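Local coordinates for thioesterase domain-containing protein (Pseudomonas aeruginosa, PDB 3F1T), which is uncharacterised but probably acts as a hotdog-fold thioesterase that hydrolyses acyl-CoA thioesters, possibly 1,4-dihydroxy-2-naphthoyl-CoA, at residues T60-T65 and K98-F103; L7-R12 and P76-C81; L86-M91 and A130-A135; L23-E28 and L37-S42. All coordinates share one frame; numbering follows the deposited sequence. Where two conformers were deposited one is given.

Contact 1: T60-T65 and K98-F103; sequences TTLMDT and KDVYGF
Apolar packing carries this contact, with Leu62 taking the largest share. The residue leaves the helix directly toward the strand, with CG anti to the backbone N (chi1 165°), so that its CD2 branch lands on the strand backbone, with Leu62 CD2 3.6 Å from Val100 O. The two side chains cross obliquely, and the same methyl, Leu62 CD2, lies 3.7 Å from Val100 CG1.

Met63, a selenomethionine, uses a different route. Its chain bends at both chi2 and chi3, which brings the selenium to the strand, Met63 SE lying 3.5 Å from Gly102 CA; the terminal methyl goes one residue further, with Met63 CE 3.7 Å from Phe103 O. Gly102 has only hydrogens where a side chain would begin, and the selenium sits so near that a CB there would clash with it, which fits a CA-CA separation of just 5.9 Å between Met63 and Gly102. This packing is that of the hotdog fold, in which a long helix, here 56-70, lies in the curve of an antiparallel sheet. The axes of the two short segments approach to 8.0 Å at 25°, so helix and strand run in roughly the same direction.

Helix and strand satisfy their hydrogen bonds separately. Inside the helix Thr61 O is gripped twice, by Thr65 N at 2.8 Å and by Thr65 OG1 at 2.6 Å, the hydroxyl coming from above the carbonyl plane. The strand backbone bonds to its neighbour in the sheet, Val100 to Leu39 and Gly102 to Leu37, while Tyr101 and Phe103 start away from the helix.

Contact 2: L7-R12 and P76-C81; sequences LERARR and PDFEIC
Arg9 forms the close-packed part of this contact, lying along the loop 76-81 with its guanidinium set against the peptide backbone. CG is anti to the backbone N and the chain stays extended until it bends at chi3 (-81°), which lays the guanidinium over the Asp77-Phe78 peptide, with Phe78 N 3.7 Å above the centre of the Arg9 guanidinium plane. Further back, the aliphatic stem slides past the ring in the opposite direction, Arg9 CG coming 3.7 Å from Phe78 CD1. The one direct hydrogen bond runs from Arg9 NH2 to Pro76 O, at 2.7 Å; it is bent, with an N-H...O angle of 135°, and meets the oxygen from well above the carbonyl plane.

In this hotdog fold the loop leads from the central helix 56-70 to strand 83-90, and the N-terminal helix 4-15 packs on strand 26-31 through Leu7 and Ala10. Arg9 links helix and loop by serving successive carbonyls: NH1 also bonds Leu75 O, and a water accepts weakly from Arg9 NH1 at 3.1 Å while donating to Asp77 O at 2.8 Å.

Arg12, nearly one turn on, marks the loose, solvent-facing side. It too has CG anti to the backbone N and a bend at chi3, yet only its tip touches the loop, Arg12 NH1 lying 3.5 Å from Phe78 CD2. Its guanidinium is inclined 67° to that ring, so the two flat groups do not stack; Arg9 CG and Arg12 NH1 both meet the Phe78 ring obliquely, the one at CD1 and the other at CD2.

Contact 3: L86-M91 and A130-A135; sequences LRIDYM and AHVVGA
Strands 86-90 and 130-135 run antiparallel at 168°, their axes 4.5 Å apart, and are tied by two hydrogen-bonded pairs, Arg87 with Val133 and Asp89 with His131. They form one end of the hotdog sheet within the chain, and 86-89 pairs again with a strand of the second subunit, continuing the sheet across the interface. The straightest bond, Arg87 N to Val133 O, is 2.8 Å long with an N-H...O angle of 169°.

Leu86, Ile88, Val132, Ala130 and Tyr90 share the face covered by helix 56-70. Ile88 and Val132 lie side by side, Ile88 CG2 to Val132 CG2 being 3.9 Å, while Leu86 CD1 meets Val132 CG1 at the same distance. Ala130 CB sits over the face of the Tyr90 ring, 4.1 Å from its centroid, in a CH-pi contact.

Arg87, Asp89, His131 and Val133 occupy the other face. There Arg87 packs on its counterparts in all three other subunits, and its NE makes a salt bridge to Asp89 of the third, which probably offsets the crowded positive charge. Within the strand, a salt-bridge hydrogen bond of 2.7 Å joins Arg87 NH1 to Asp89 OD2, in the guanidinium plane but reaching the oxygen from above the carboxylate plane.

Contact 4: L23-E28 and L37-S42; sequences LGLTVE and LRLPYS
Leu25 and Leu39 meet at the apolar centre, crossing obliquely with Leu25 CD1 only 3.4 Å from Leu39 CD1, tighter than usual for two methyl carbons. Leu23 reaches the same methyl from beyond the strand end, Leu23 CG lying 3.7 Å from Leu39 CD1. Gly24, with no side chain, leaves room for the Pro40 ring, Pro40 CD lying 3.2 Å from Gly24 O, and its positive phi of 69° suits glycine.

Outward, the two arms of this beta hairpin pair antiparallel through Thr26 and Arg38, which exchange backbone bonds: Thr26 N to Arg38 O is 3.0 Å and Arg38 N to Thr26 O is 2.8 Å. On the face that carries these two residues lies the polar edge. Thr26 OG1 donates at 2.8 Å to Glu28 OE2, the oxygen that lies over one face of the Arg38 guanidinium. The salt bridge there is long, Glu28 OE2 to Arg38 NE being 3.9 Å, and acts through charge alone because no N-H points at the oxygen.

Val27 and Leu37 turn to the other face, where Val27 is covered by helix 4-15 and Leu37 by helix 56-70, while strand 100-109 continues the sheet beside 34-39.

In the fold
Contacts 1 and 3 are buried, contact 4 is partly so, and contact 2 lies on the surface, its centre about 14 Å from the centre of the chain. Contacts 1, 3 and 4 all reach the same sheet. Contact 1 touches both of the others: its helix meets contact 3 where Thr60 packs on Ile88 and Met63 on Val132, and its strand hydrogen-bonds with contact 4. Contacts 3 and 4 do not touch. Contact 2 joins contact 4 through Arg11 and Val27. The chemistry shifts accordingly, from side-chain packing in contact 1, through paired backbones flanked by a close salt bridge within one strand in contact 3 and a long ion pair in contact 4, to arginine and water on loop carbonyls in contact 2.

Contact 1: T60-T65 and K98-F103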
loop_
_atom_site.group_PDB
_atom_site.type_symbol
_atom_site.label_atom_id
_atom_site.label_comp_id
_atom_site.label_asym_id
_atom_site.label_seq_id
_atom_site.Cartn_x
_atom_site.Cartn_y
_atom_site.Cartn_z
ATOM N N THR B 60 7.893 -12.578 -0.582
ATOM C CA THR B 60 8.025 -11.322 0.151
ATOM C C THR B 60 9.475 -11.043 0.500
ATOM O O THR B 60 9.943 -9.909 0.394
ATOM C CB THR B 60 7.227 -11.343 1.480
ATOM O OG1 THR B 60 5.831 -11.342 1.189
ATOM C CG2 THR B 60 7.567 -10.114 2.333
ATOM N N THR B 61 10.109 -12.008 1.155
ATOM C CA THR B 61 11.513 -11.868 1.492
ATOM C C THR B 61 12.329 -11.558 0.245
ATOM O O THR B 61 13.180 -10.677 0.261
ATOM C CB THR B 61 12.059 -13.154 2.143
ATOM O OG1 THR B 61 11.340 -13.413 3.359
ATOM C CG2 THR B 61 13.531 -12.989 2.459
ATOM N N LEU B 62 12.105 -12.320 -0.823
ATOM C CA LEU B 62 12.839 -12.118 -2.071
ATOM C C LEU B 62 12.722 -10.660 -2.482
ATOM O O LEU B 62 13.720 -10.001 -2.795
ATOM C CB LEU B 62 12.299 -13.038 -3.175
ATOM C CG LEU B 62 12.727 -12.696 -4.611
ATOM C CD1 LEU B 62 14.241 -12.890 -4.799
ATOM C CD2 LEU B 62 11.932 -13.488 -5.634
HETATM N N MSE B 63 11.523 -10.113 -2.316
HETATM C CA MSE B 63 11.174 -8.831 -2.927
HETATM C C MSE B 63 11.451 -7.646 -2.013
HETATM O O MSE B 63 11.862 -6.579 -2.473
HETATM C CB MSE B 63 9.709 -8.831 -3.353
HETATM C CG MSE B 63 9.435 -9.748 -4.514
HETATM SE SE MSE B 63 10.598 -9.443 -6.026
HETATM C CE MSE B 63 10.655 -7.488 -6.067
ATOM N N ASP B 64 11.246 -7.841 -0.717
ATOM C CA ASP B 64 11.818 -6.960 0.293
ATOM C C ASP B 64 13.323 -6.868 0.154
ATOM O O ASP B 64 13.881 -5.776 0.189
ATOM C CB ASP B 64 11.449 -7.413 1.713
ATOM C CG ASP B 64 11.905 -6.429 2.769
ATOM O OD1 ASP B 64 12.031 -5.225 2.464
ATOM O OD2 ASP B 64 12.222 -6.864 3.883
ATOM N N THR B 65 13.992 -8.022 0.080
ATOM C CA THR B 65 15.459 -8.084 -0.077
ATOM C C THR B 65 15.949 -7.460 -1.386
ATOM O O THR B 65 16.905 -6.686 -1.404
ATOM C CB THR B 65 15.963 -9.531 -0.042
ATOM O OG1 THR B 65 15.572 -10.143 1.192
ATOM C CG2 THR B 65 17.484 -9.583 -0.180
ATOM N N LYS B 98 9.256 -23.932 -10.423
ATOM C CA LYS B 98 10.009 -22.936 -11.173
ATOM C C LYS B 98 10.613 -21.897 -10.241
ATOM O O LYS B 98 9.959 -21.436 -9.311
ATOM C CB LYS B 98 9.125 -22.262 -12.228
ATOM C CG LYS B 98 9.062 -23.016 -13.567
ATOM C CD LYS B 98 8.190 -22.295 -14.582
ATOM C CE LYS B 98 7.799 -23.233 -15.702
ATOM N NZ LYS B 98 6.810 -22.623 -16.651
ATOM N N ASP B 99 11.887 -21.582 -10.451
ATOM C CA ASP B 99 12.548 -20.540 -9.663
ATOM C C ASP B 99 11.819 -19.210 -9.818
ATOM O O ASP B 99 11.320 -18.891 -10.900
ATOM C CB ASP B 99 14.007 -20.384 -10.079
ATOM C CG ASP B 99 14.890 -21.494 -9.545
ATOM O OD1 ASP B 99 14.422 -22.305 -8.705
ATOM O OD2 ASP B 99 16.077 -21.519 -9.925
ATOM N N VAL B 100 11.833 -18.401 -8.756
ATOM C CA VAL B 100 11.276 -17.047 -8.815
ATOM C C VAL B 100 12.371 -15.987 -8.839
ATOM O O VAL B 100 13.248 -15.956 -7.964
ATOM C CB VAL B 100 10.292 -16.764 -7.636
ATOM C CG1 VAL B 100 9.597 -15.408 -7.817
ATOM C CG2 VAL B 100 9.263 -17.873 -7.528
ATOM N N TYR B 101 12.275 -15.081 -9.810
ATOM C CA TYR B 101 13.195 -13.968 -9.915
ATOM C C TYR B 101 12.576 -12.685 -9.385
ATOM O O TYR B 101 11.374 -12.455 -9.515
ATOM C CB TYR B 101 13.621 -13.790 -11.362
ATOM C CG TYR B 101 14.436 -14.947 -11.867
ATOM C CD1 TYR B 101 15.817 -14.943 -11.752
ATOM C CD2 TYR B 101 13.827 -16.097 -12.333
ATOM C CE1 TYR B 101 16.569 -15.998 -12.217
ATOM C CE2 TYR B 101 14.576 -17.174 -12.789
ATOM C CZ TYR B 101 15.945 -17.129 -12.685
ATOM O OH TYR B 101 16.700 -18.185 -13.145
ATOM N N GLY B 102 13.389 -11.874 -8.727
ATOM C CA GLY B 102 12.946 -10.556 -8.321
ATOM C C GLY B 102 13.809 -9.536 -9.014
ATOM O O GLY B 102 15.002 -9.750 -9.156
ATOM N N PHE B 103 13.190 -8.481 -9.541
ATOM C CA PHE B 103 13.923 -7.335 -10.067
ATOM C C PHE B 103 13.453 -6.057 -9.375
ATOM O O PHE B 103 12.274 -5.930 -9.030
ATOM C CB PHE B 103 13.706 -7.210 -11.573
ATOM C CG PHE B 103 14.232 -5.929 -12.155
ATOM C CD1 PHE B 103 13.407 -4.827 -12.298
ATOM C CD2 PHE B 103 15.576 -5.796 -12.455
ATOM C CE1 PHE B 103 13.903 -3.615 -12.747
ATOM C CE2 PHE B 103 16.072 -4.604 -12.952
ATOM C CZ PHE B 103 15.230 -3.508 -13.095
#

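Contact 2: L7-R12 and P76-C81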
loop_
_atom_site.group_PDB
_atom_site.type_symbol
_atom_site.label_atom_id
_atom_site.label_comp_id
_atom_site.label_asym_id
_atom_site.label_seq_id
_atom_site.Cartn_x
_atom_site.Cartn_y
_atom_site.Cartn_z
ATOM N N LEU B 7 27.890 -5.600 -8.351
ATOM C CA LEU B 7 27.535 -6.994 -8.125
ATOM C C LEU B 7 28.235 -7.527 -6.887
ATOM O O LEU B 7 27.636 -8.238 -6.085
ATOM C CB LEU B 7 27.924 -7.835 -9.338
ATOM C CG LEU B 7 27.467 -9.290 -9.324
ATOM C CD1 LEU B 7 25.954 -9.400 -9.230
ATOM C CD2 LEU B 7 27.961 -9.974 -10.555
ATOM N N GLU B 8 29.511 -7.188 -6.747
ATOM C CA GLU B 8 30.294 -7.590 -5.595
ATOM C C GLU B 8 29.662 -7.043 -4.331
ATOM O O GLU B 8 29.489 -7.764 -3.342
ATOM C CB GLU B 8 31.726 -7.074 -5.719
ATOM C CG GLU B 8 32.467 -7.584 -6.929
ATOM C CD GLU B 8 32.357 -9.091 -7.060
ATOM O OE1 GLU B 8 32.556 -9.791 -6.033
ATOM O OE2 GLU B 8 31.960 -9.561 -8.149
ATOM N N ARG B 9 29.349 -5.751 -4.360
ATOM C CA ARG B 9 28.666 -5.119 -3.248
ATOM C C ARG B 9 27.336 -5.787 -2.942
ATOM O O ARG B 9 27.021 -6.027 -1.788
ATOM C CB ARG B 9 28.456 -3.628 -3.504
ATOM C CG ARG B 9 28.185 -2.835 -2.233
ATOM C CD ARG B 9 27.679 -1.446 -2.564
ATOM N NE ARG B 9 28.776 -0.550 -2.906
ATOM C CZ ARG B 9 28.610 0.700 -3.328
ATOM N NH1 ARG B 9 27.381 1.206 -3.450
ATOM N NH2 ARG B 9 29.670 1.449 -3.594
ATOM N N ALA B 10 26.499 -5.946 -3.963
ATOM C CA ALA B 10 25.184 -6.548 -3.763
ATOM C C ALA B 10 25.335 -7.902 -3.107
ATOM O O ALA B 10 24.538 -8.270 -2.234
ATOM C CB ALA B 10 24.429 -6.674 -5.097
ATOM N N ARG B 11 26.355 -8.654 -3.518
ATOM C CA ARG B 11 26.555 -10.011 -2.988
ATOM C C ARG B 11 27.010 -10.027 -1.535
ATOM O O ARG B 11 26.590 -10.889 -0.753
ATOM C CB ARG B 11 27.521 -10.812 -3.860
ATOM C CG ARG B 11 26.832 -11.423 -5.075
ATOM C CD ARG B 11 27.784 -12.114 -6.024
ATOM N NE ARG B 11 27.015 -12.788 -7.066
ATOM C CZ ARG B 11 27.468 -13.048 -8.285
ATOM N NH1 ARG B 11 28.761 -12.866 -8.564
ATOM N NH2 ARG B 11 26.643 -13.561 -9.194
ATOM N N ARG B 12 27.984 -9.175 -1.221
ATOM C CA ARG B 12 28.406 -8.946 0.161
ATOM C C ARG B 12 27.232 -8.508 1.045
ATOM O O ARG B 12 27.037 -9.026 2.149
ATOM C CB ARG B 12 29.505 -7.881 0.182
ATOM C CG ARG B 12 30.249 -7.782 1.497
ATOM C CD ARG B 12 31.683 -7.332 1.291
ATOM N NE ARG B 12 31.792 -6.109 0.494
ATOM C CZ ARG B 12 31.976 -4.891 1.000
ATOM N NH1 ARG B 12 31.931 -4.695 2.317
ATOM N NH2 ARG B 12 32.163 -3.856 0.187
ATOM N N PRO B 76 26.802 5.835 -3.523
ATOM C CA PRO B 76 28.243 5.806 -3.738
ATOM C C PRO B 76 28.961 4.876 -2.761
ATOM O O PRO B 76 29.850 4.124 -3.162
ATOM C CB PRO B 76 28.668 7.270 -3.531
ATOM C CG PRO B 76 27.554 7.902 -2.744
ATOM C CD PRO B 76 26.309 7.181 -3.176
ATOM N N ASP B 77 28.497 4.828 -1.521
ATOM C CA ASP B 77 29.126 3.969 -0.530
ATOM C C ASP B 77 28.239 2.800 -0.145
ATOM O O ASP B 77 27.023 2.884 -0.230
ATOM C CB ASP B 77 29.494 4.779 0.706
ATOM C CG ASP B 77 30.270 6.017 0.359
ATOM O OD1 ASP B 77 31.372 5.874 -0.224
ATOM O OD2 ASP B 77 29.707 7.126 0.509
ATOM N N PHE B 78 28.863 1.688 0.224
ATOM C CA PHE B 78 28.136 0.555 0.773
ATOM C C PHE B 78 27.434 0.973 2.056
ATOM O O PHE B 78 28.060 1.494 2.985
ATOM C CB PHE B 78 29.082 -0.623 1.030
ATOM C CG PHE B 78 28.404 -1.833 1.626
ATOM C CD1 PHE B 78 27.116 -2.179 1.252
ATOM C CD2 PHE B 78 29.055 -2.627 2.548
ATOM C CE1 PHE B 78 26.465 -3.254 1.858
ATOM C CE2 PHE B 78 28.454 -3.773 3.060
ATOM C CZ PHE B 78 27.159 -4.086 2.714
ATOM N N GLU B 79 26.121 0.766 2.091
ATOM C CA GLU B 79 25.390 0.842 3.341
ATOM C C GLU B 79 24.107 0.020 3.288
ATOM O O GLU B 79 23.609 -0.319 2.208
ATOM C CB GLU B 79 25.092 2.297 3.699
ATOM C CG GLU B 79 24.281 3.039 2.662
ATOM C CD GLU B 79 23.914 4.444 3.095
ATOM O OE1 GLU B 79 23.012 4.588 3.948
ATOM O OE2 GLU B 79 24.495 5.405 2.547
ATOM N N ILE B 80 23.630 -0.378 4.460
ATOM C CA ILE B 80 22.387 -1.137 4.562
ATOM C C ILE B 80 21.254 -0.206 4.975
ATOM O O ILE B 80 21.374 0.514 5.971
ATOM C CB ILE B 80 22.528 -2.279 5.574
ATOM C CG1 ILE B 80 23.523 -3.321 5.045
ATOM C CG2 ILE B 80 21.169 -2.877 5.917
ATOM C CD1 ILE B 80 24.151 -4.181 6.121
ATOM N N CYS B 81 20.221 -0.132 4.133
ATOM C CA CYS B 81 19.151 0.871 4.258
ATOM C C CYS B 81 17.863 0.220 4.768
ATOM O O CYS B 81 17.265 -0.605 4.074
ATOM C CB CYS B 81 18.873 1.536 2.901
ATOM S SG CYS B 81 20.179 2.596 2.249
HETATM O O HOH W 1 25.298 0.875 -1.116
#

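Contact 3: L86-M91 and A130-A135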
loop_
_atom_site.group_PDB
_atom_site.type_symbol
_atom_site.label_atom_id
_atom_site.label_comp_id
_atom_site.label_asym_id
_atom_site.label_seq_id
_atom_site.Cartn_x
_atom_site.Cartn_y
_atom_site.Cartn_z
ATOM N N LEU B 86 6.712 -1.053 2.394
ATOM C CA LEU B 86 6.717 -2.039 1.325
ATOM C C LEU B 86 5.287 -2.366 0.943
ATOM O O LEU B 86 4.440 -2.588 1.819
ATOM C CB LEU B 86 7.467 -3.289 1.775
ATOM C CG LEU B 86 7.916 -4.304 0.720
ATOM C CD1 LEU B 86 9.106 -3.762 -0.040
ATOM C CD2 LEU B 86 8.267 -5.624 1.408
ATOM N N ARG B 87 4.983 -2.306 -0.351
ATOM C CA ARG B 87 3.814 -3.005 -0.831
ATOM C C ARG B 87 4.087 -4.004 -1.941
ATOM O O ARG B 87 4.889 -3.747 -2.853
ATOM C CB ARG B 87 2.702 -2.043 -1.214
ATOM C CG ARG B 87 3.003 -1.215 -2.420
ATOM C CD ARG B 87 1.680 -0.861 -3.080
ATOM N NE ARG B 87 1.867 -0.002 -4.235
ATOM C CZ ARG B 87 1.713 -0.401 -5.492
ATOM N NH1 ARG B 87 1.358 -1.651 -5.757
ATOM N NH2 ARG B 87 1.890 0.467 -6.478
ATOM N N ILE B 88 3.506 -5.190 -1.763
ATOM C CA ILE B 88 3.556 -6.274 -2.732
ATOM C C ILE B 88 2.119 -6.634 -3.104
ATOM O O ILE B 88 1.265 -6.793 -2.232
ATOM C CB ILE B 88 4.190 -7.536 -2.112
ATOM C CG1 ILE B 88 5.495 -7.168 -1.400
ATOM C CG2 ILE B 88 4.458 -8.590 -3.202
ATOM C CD1 ILE B 88 6.303 -8.384 -0.964
ATOM N N ASP B 89 1.844 -6.693 -4.402
ATOM C CA ASP B 89 0.508 -7.002 -4.895
ATOM C C ASP B 89 0.610 -8.099 -5.946
ATOM O O ASP B 89 1.225 -7.906 -7.001
ATOM C CB ASP B 89 -0.124 -5.744 -5.501
ATOM C CG ASP B 89 -0.389 -4.669 -4.464
ATOM O OD1 ASP B 89 -1.364 -4.812 -3.692
ATOM O OD2 ASP B 89 0.432 -3.742 -4.337
ATOM N N TYR B 90 0.099 -9.273 -5.608
ATOM C CA TYR B 90 0.185 -10.451 -6.466
ATOM C C TYR B 90 -0.832 -10.363 -7.590
ATOM O O TYR B 90 -2.003 -10.083 -7.348
ATOM C CB TYR B 90 -0.039 -11.727 -5.647
ATOM C CG TYR B 90 1.154 -12.111 -4.803
ATOM C CD1 TYR B 90 2.127 -12.983 -5.287
ATOM C CD2 TYR B 90 1.332 -11.574 -3.535
ATOM C CE1 TYR B 90 3.275 -13.254 -4.554
ATOM C CE2 TYR B 90 2.462 -11.840 -2.799
ATOM C CZ TYR B 90 3.417 -12.713 -3.300
ATOM O OH TYR B 90 4.535 -13.021 -2.544
HETATM N N MSE B 91 -0.350 -10.513 -8.822
HETATM C CA MSE B 91 -1.190 -10.482 -10.000
HETATM C C MSE B 91 -1.774 -11.860 -10.233
HETATM O O MSE B 91 -2.907 -12.002 -10.705
HETATM C CB MSE B 91 -0.366 -10.096 -11.221
HETATM C CG MSE B 91 0.210 -8.694 -11.163
HETATM SE SE MSE B 91 -1.188 -7.338 -10.898
HETATM C CE MSE B 91 -0.825 -6.890 -9.023
ATOM N N ALA B 130 3.966 -10.529 -9.269
ATOM C CA ALA B 130 3.667 -9.546 -8.233
ATOM C C ALA B 130 4.401 -8.248 -8.538
ATOM O O ALA B 130 5.519 -8.265 -9.039
ATOM C CB ALA B 130 4.087 -10.078 -6.851
ATOM N N HIS B 131 3.751 -7.124 -8.244
ATOM C CA HIS B 131 4.382 -5.811 -8.294
ATOM C C HIS B 131 4.710 -5.343 -6.886
ATOM O O HIS B 131 3.938 -5.574 -5.954
ATOM C CB HIS B 131 3.446 -4.812 -8.972
ATOM C CG HIS B 131 3.390 -4.959 -10.463
ATOM N ND1 HIS B 131 2.390 -5.667 -11.098
ATOM C CD2 HIS B 131 4.321 -4.699 -11.412
ATOM C CE1 HIS B 131 2.658 -5.749 -12.388
ATOM N NE2 HIS B 131 3.826 -5.175 -12.604
ATOM N N VAL B 132 5.793 -4.577 -6.756
ATOM C CA VAL B 132 6.317 -4.189 -5.446
ATOM C C VAL B 132 6.838 -2.767 -5.526
ATOM O O VAL B 132 7.469 -2.392 -6.519
ATOM C CB VAL B 132 7.501 -5.094 -5.024
ATOM C CG1 VAL B 132 7.937 -4.767 -3.621
ATOM C CG2 VAL B 132 7.102 -6.526 -5.119
ATOM N N VAL B 133 6.573 -1.981 -4.485
ATOM C CA VAL B 133 7.161 -0.643 -4.341
ATOM C C VAL B 133 7.571 -0.514 -2.885
ATOM O O VAL B 133 6.872 -1.011 -1.995
ATOM C CB VAL B 133 6.126 0.457 -4.678
ATOM C CG1 VAL B 133 6.677 1.809 -4.347
ATOM C CG2 VAL B 133 5.738 0.393 -6.153
ATOM N N GLY B 134 8.780 -0.021 -2.653
ATOM C CA GLY B 134 9.225 0.208 -1.285
ATOM C C GLY B 134 10.023 1.486 -1.141
ATOM O O GLY B 134 10.499 2.041 -2.126
ATOM N N ALA B 135 10.187 1.927 0.098
ATOM C CA ALA B 135 10.972 3.118 0.402
ATOM C C ALA B 135 11.934 2.752 1.504
ATOM O O ALA B 135 11.602 1.966 2.391
ATOM C CB ALA B 135 10.062 4.251 0.863
#

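Contact 4: L23-E28 and L37-S42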
loop_
_atom_site.group_PDB
_atom_site.type_symbol
_atom_site.label_atom_id
_atom_site.label_comp_id
_atom_site.label_asym_id
_atom_site.label_seq_id
_atom_site.Cartn_x
_atom_site.Cartn_y
_atom_site.Cartn_z
ATOM N N LEU B 23 17.014 -19.611 2.414
ATOM C CA LEU B 23 16.221 -19.519 1.182
ATOM C C LEU B 23 17.085 -19.687 -0.073
ATOM O O LEU B 23 16.562 -19.862 -1.170
ATOM C CB LEU B 23 15.512 -18.162 1.130
ATOM C CG LEU B 23 14.004 -18.006 1.374
ATOM C CD1 LEU B 23 13.404 -19.075 2.267
ATOM C CD2 LEU B 23 13.671 -16.617 1.910
ATOM N N GLY B 24 18.406 -19.646 0.083
ATOM C CA GLY B 24 19.302 -19.829 -1.059
ATOM C C GLY B 24 19.242 -18.674 -2.046
ATOM O O GLY B 24 19.532 -18.847 -3.229
ATOM N N LEU B 25 18.883 -17.484 -1.563
ATOM C CA LEU B 25 18.712 -16.326 -2.438
ATOM C C LEU B 25 20.079 -15.993 -3.061
ATOM O O LEU B 25 21.107 -16.222 -2.423
ATOM C CB LEU B 25 18.199 -15.144 -1.612
ATOM C CG LEU B 25 16.744 -14.719 -1.785
ATOM C CD1 LEU B 25 15.801 -15.886 -1.975
ATOM C CD2 LEU B 25 16.281 -13.798 -0.674
ATOM N N THR B 26 20.100 -15.709 -4.365
ATOM C CA THR B 26 21.334 -15.278 -5.042
ATOM C C THR B 26 21.122 -13.994 -5.841
ATOM O O THR B 26 20.001 -13.707 -6.269
ATOM C CB THR B 26 21.890 -16.352 -6.016
ATOM O OG1 THR B 26 20.893 -16.684 -6.978
ATOM C CG2 THR B 26 22.321 -17.608 -5.270
ATOM N N VAL B 27 22.202 -13.235 -6.042
ATOM C CA VAL B 27 22.187 -12.085 -6.939
ATOM C C VAL B 27 22.607 -12.519 -8.326
ATOM O O VAL B 27 23.757 -12.900 -8.539
ATOM C CB VAL B 27 23.173 -10.971 -6.490
ATOM C CG1 VAL B 27 22.977 -9.716 -7.338
ATOM C CG2 VAL B 27 22.993 -10.645 -5.035
ATOM N N GLU B 28 21.719 -12.336 -9.294
ATOM C CA GLU B 28 22.000 -12.732 -10.661
ATOM C C GLU B 28 22.684 -11.625 -11.467
ATOM O O GLU B 28 23.555 -11.894 -12.304
ATOM C CB GLU B 28 20.701 -13.172 -11.341
ATOM C CG GLU B 28 19.964 -14.235 -10.560
ATOM C CD GLU B 28 20.606 -15.597 -10.710
ATOM O OE1 GLU B 28 20.536 -16.154 -11.835
ATOM O OE2 GLU B 28 21.187 -16.101 -9.713
ATOM N N LEU B 37 17.592 -10.639 -8.240
ATOM C CA LEU B 37 17.857 -11.761 -7.363
ATOM C C LEU B 37 17.074 -12.968 -7.849
ATOM O O LEU B 37 16.014 -12.825 -8.457
ATOM C CB LEU B 37 17.427 -11.422 -5.926
ATOM C CG LEU B 37 18.484 -10.861 -4.979
ATOM C CD1 LEU B 37 19.075 -9.591 -5.535
ATOM C CD2 LEU B 37 17.927 -10.640 -3.579
ATOM N N ARG B 38 17.456 -14.130 -7.339
ATOM C CA ARG B 38 16.728 -15.344 -7.579
ATOM C C ARG B 38 16.446 -16.107 -6.274
ATOM O O ARG B 38 17.332 -16.288 -5.449
ATOM C CB ARG B 38 17.490 -16.224 -8.571
ATOM C CG ARG B 38 16.786 -17.521 -8.882
ATOM C CD ARG B 38 17.701 -18.496 -9.572
ATOM N NE ARG B 38 18.733 -19.014 -8.680
ATOM C CZ ARG B 38 19.491 -20.067 -8.974
ATOM N NH1 ARG B 38 19.248 -20.767 -10.068
ATOM N NH2 ARG B 38 20.472 -20.433 -8.168
ATOM N N LEU B 39 15.222 -16.613 -6.149
ATOM C CA LEU B 39 14.863 -17.590 -5.133
ATOM C C LEU B 39 14.672 -18.974 -5.771
ATOM O O LEU B 39 13.703 -19.198 -6.486
ATOM C CB LEU B 39 13.575 -17.134 -4.450
ATOM C CG LEU B 39 12.769 -18.116 -3.594
ATOM C CD1 LEU B 39 13.483 -18.344 -2.257
ATOM C CD2 LEU B 39 11.372 -17.545 -3.363
ATOM N N PRO B 40 15.569 -19.927 -5.463
ATOM C CA PRO B 40 15.399 -21.308 -5.930
ATOM C C PRO B 40 14.181 -21.978 -5.284
ATOM O O PRO B 40 14.032 -21.945 -4.063
ATOM C CB PRO B 40 16.697 -21.996 -5.479
ATOM C CG PRO B 40 17.163 -21.208 -4.327
ATOM C CD PRO B 40 16.727 -19.783 -4.560
ATOM N N TYR B 41 13.296 -22.549 -6.091
ATOM C CA TYR B 41 11.998 -22.990 -5.575
ATOM C C TYR B 41 12.075 -24.081 -4.501
ATOM O O TYR B 41 11.273 -24.090 -3.569
ATOM C CB TYR B 41 11.038 -23.380 -6.710
ATOM C CG TYR B 41 11.300 -24.727 -7.340
ATOM C CD1 TYR B 41 10.795 -25.895 -6.766
ATOM C CD2 TYR B 41 11.928 -24.823 -8.578
ATOM C CE1 TYR B 41 10.948 -27.122 -7.387
ATOM C CE2 TYR B 41 12.108 -26.046 -9.193
ATOM C CZ TYR B 41 11.601 -27.191 -8.602
ATOM O OH TYR B 41 11.760 -28.414 -9.217
ATOM N N SER B 42 13.071 -24.959 -4.597
ATOM C CA SER B 42 13.190 -26.076 -3.665
ATOM C C SER B 42 13.321 -25.605 -2.223
ATOM O O SER B 42 12.980 -26.327 -1.294
ATOM C CB SER B 42 14.385 -26.956 -4.026
ATOM O OG SER B 42 15.551 -26.166 -4.206
#